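Local coordinates for protein pyruvate carboxylase n-terminal domain (Aquifex aeolicus, PDB 1ULZ) that forms the biotin carboxylase subunit of a pyruvate carboxylase, a member of the ATP-grasp family, at residues 220-225 / 322-327. The protein carries 1 engineered substitution. Residues are numbered along the deposited sequence; the frame is centred on the assembly and turned at random.
Sequences VIHLGE and IKQEDV
The imidazole of His222 and the carboxamide of Gln324 lie nearly parallel, their planes 14° apart. Gln324 NE2 sits over one face of the ring, displaced toward the rim, 3.1 Å from His222 NE2 but not bonded to it, while CA of Gly224 lies in plane at the ring's edge. The amide bonds to both backbone polar atoms of one residue, much as a peptide group of an adjoining strand would. Gln324 OE1 accepts from His222 N at 2.9 Å, on a lone pair in the carbonyl plane, and Gln324 NE2 donates to His222 O at 3.2 Å. Both bonds are nearly straight, and together they fix the rotation of the amide. CG of Gln324 is anti to its backbone N (chi1 -171°), and a bend at chi2 turns the amide onto the strand. The ring is steadied independently, since His222 ND1 accepts from Gly224 N at 3.0 Å and His222 NE2 is hydrogen-bonded to Glu252 OE2.

Apolar contacts gather to one side of the amide. CD1 of Ile221 meets CG2 of Ile322 at 3.7 Å, the two side chains crossing at about a right angle, and Val327 touches both CD1 of Ile221, through CG2, and CD2 of Leu223, through CG1 at 4.2 Å. Within 322-327, Asp326 OD2 accepts from Lys323 N, joining the last residue of the 3-10 segment to the one just before it.

The contact thus fastens the loop between helix 307-315 and strand 332-339 to strand 220-232, in the ATP-grasp part of the chain, of the large antiparallel sheet. Strand 206-214 pairs with the same strand, Thr259 of helix 248-264 touches both His222 and Gln324, and helix 307-315 meets Leu223 through Ile307 and Ile322 through Trp310.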
loop_
_atom_site.group_PDB
_atom_site.type_symbol
_atom_site.label_atom_id
_atom_site.label_comp_id
_atom_site.label_asym_id
_atom_site.label_seq_id
_atom_site.Cartn_x
_atom_site.Cartn_y
_atom_site.Cartn_z
ATOM N N VAL A 220 -11.855 22.303 12.296
ATOM C CA VAL A 220 -11.270 22.329 10.963
ATOM C C VAL A 220 -9.763 22.174 11.108
ATOM O O VAL A 220 -9.116 22.943 11.815
ATOM C CB VAL A 220 -11.576 23.657 10.222
ATOM C CG1 VAL A 220 -10.950 23.632 8.829
ATOM C CG2 VAL A 220 -13.077 23.867 10.116
ATOM N N ILE A 221 -9.210 21.162 10.453
ATOM C CA ILE A 221 -7.780 20.926 10.521
ATOM C C ILE A 221 -7.188 20.885 9.117
ATOM O O ILE A 221 -7.918 20.819 8.131
ATOM C CB ILE A 221 -7.475 19.592 11.226
ATOM C CG1 ILE A 221 -8.009 18.427 10.392
ATOM C CG2 ILE A 221 -8.126 19.573 12.610
ATOM C CD1 ILE A 221 -7.745 17.066 11.006
ATOM N N HIS A 222 -5.866 20.948 9.026
ATOM C CA HIS A 222 -5.214 20.871 7.729
ATOM C C HIS A 222 -4.349 19.610 7.754
ATOM O O HIS A 222 -3.888 19.188 8.824
ATOM C CB HIS A 222 -4.357 22.121 7.472
ATOM C CG HIS A 222 -3.106 22.184 8.292
ATOM N ND1 HIS A 222 -1.943 21.540 7.925
ATOM C CD2 HIS A 222 -2.844 22.793 9.473
ATOM C CE1 HIS A 222 -1.019 21.749 8.847
ATOM N NE2 HIS A 222 -1.540 22.506 9.797
ATOM N N LEU A 223 -4.159 18.988 6.596
ATOM C CA LEU A 223 -3.335 17.790 6.530
ATOM C C LEU A 223 -2.063 18.099 5.749
ATOM O O LEU A 223 -1.669 17.352 4.851
ATOM C CB LEU A 223 -4.091 16.631 5.865
ATOM C CG LEU A 223 -5.412 16.159 6.491
ATOM C CD1 LEU A 223 -5.693 14.735 6.031
ATOM C CD2 LEU A 223 -5.347 16.204 8.004
ATOM N N GLY A 224 -1.433 19.216 6.087
ATOM C CA GLY A 224 -0.201 19.589 5.418
ATOM C C GLY A 224 -0.372 20.028 3.977
ATOM O O GLY A 224 -1.493 20.165 3.480
ATOM N N GLU A 225 0.750 20.233 3.300
ATOM C CA GLU A 225 0.732 20.687 1.917
ATOM C C GLU A 225 1.231 19.650 0.919
ATOM O O GLU A 225 1.775 18.604 1.286
ATOM C CB GLU A 225 1.585 21.954 1.767
ATOM C CG GLU A 225 3.094 21.689 1.615
ATOM C CD GLU A 225 3.778 21.229 2.900
ATOM O OE1 GLU A 225 3.085 20.933 3.895
ATOM O OE2 GLU A 225 5.025 21.156 2.914
ATOM N N ILE A 322 -10.079 14.349 15.227
ATOM C CA ILE A 322 -8.643 14.561 15.068
ATOM C C ILE A 322 -8.314 16.017 15.373
ATOM O O ILE A 322 -8.877 16.918 14.759
ATOM C CB ILE A 322 -8.177 14.282 13.622
ATOM C CG1 ILE A 322 -8.534 12.855 13.207
ATOM C CG2 ILE A 322 -6.675 14.504 13.516
ATOM C CD1 ILE A 322 -8.098 12.511 11.781
ATOM N N LYS A 323 -7.416 16.248 16.325
ATOM C CA LYS A 323 -7.017 17.613 16.662
ATOM C C LYS A 323 -5.805 17.946 15.796
ATOM O O LYS A 323 -5.079 17.046 15.387
ATOM C CB LYS A 323 -6.629 17.713 18.142
ATOM C CG LYS A 323 -7.730 17.359 19.136
ATOM C CD LYS A 323 -7.201 17.493 20.574
ATOM C CE LYS A 323 -8.217 17.019 21.616
ATOM N NZ LYS A 323 -8.520 15.558 21.487
ATOM N N GLN A 324 -5.573 19.227 15.526
ATOM C CA GLN A 324 -4.442 19.626 14.687
ATOM C C GLN A 324 -3.109 19.085 15.197
ATOM O O GLN A 324 -2.225 18.728 14.411
ATOM C CB GLN A 324 -4.358 21.149 14.593
ATOM C CG GLN A 324 -3.342 21.631 13.575
ATOM C CD GLN A 324 -3.665 21.148 12.171
ATOM O OE1 GLN A 324 -4.678 21.531 11.590
ATOM N NE2 GLN A 324 -2.808 20.298 11.626
ATOM N N GLU A 325 -2.968 19.024 16.519
ATOM C CA GLU A 325 -1.738 18.535 17.122
ATOM C C GLU A 325 -1.521 17.054 16.849
ATOM O O GLU A 325 -0.397 16.570 16.946
ATOM C CB GLU A 325 -1.761 18.780 18.627
ATOM C CG GLU A 325 -2.854 18.007 19.336
ATOM C CD GLU A 325 -3.098 18.509 20.738
ATOM O OE1 GLU A 325 -2.203 18.344 21.596
ATOM O OE2 GLU A 325 -4.186 19.079 20.979
ATOM N N ASP A 326 -2.588 16.331 16.514
ATOM C CA ASP A 326 -2.461 14.899 16.228
ATOM C C ASP A 326 -1.980 14.646 14.793
ATOM O O ASP A 326 -1.608 13.524 14.449
ATOM C CB ASP A 326 -3.803 14.164 16.409
ATOM C CG ASP A 326 -4.420 14.363 17.791
ATOM O OD1 ASP A 326 -3.676 14.399 18.799
ATOM O OD2 ASP A 326 -5.667 14.465 17.864
ATOM N N VAL A 327 -2.000 15.681 13.959
ATOM C CA VAL A 327 -1.584 15.541 12.563
ATOM C C VAL A 327 -0.070 15.503 12.423
ATOM O O VAL A 327 0.597 16.525 12.563
ATOM C CB VAL A 327 -2.129 16.706 11.685
ATOM C CG1 VAL A 327 -1.815 16.439 10.218
ATOM C CG2 VAL A 327 -3.635 16.862 11.887
#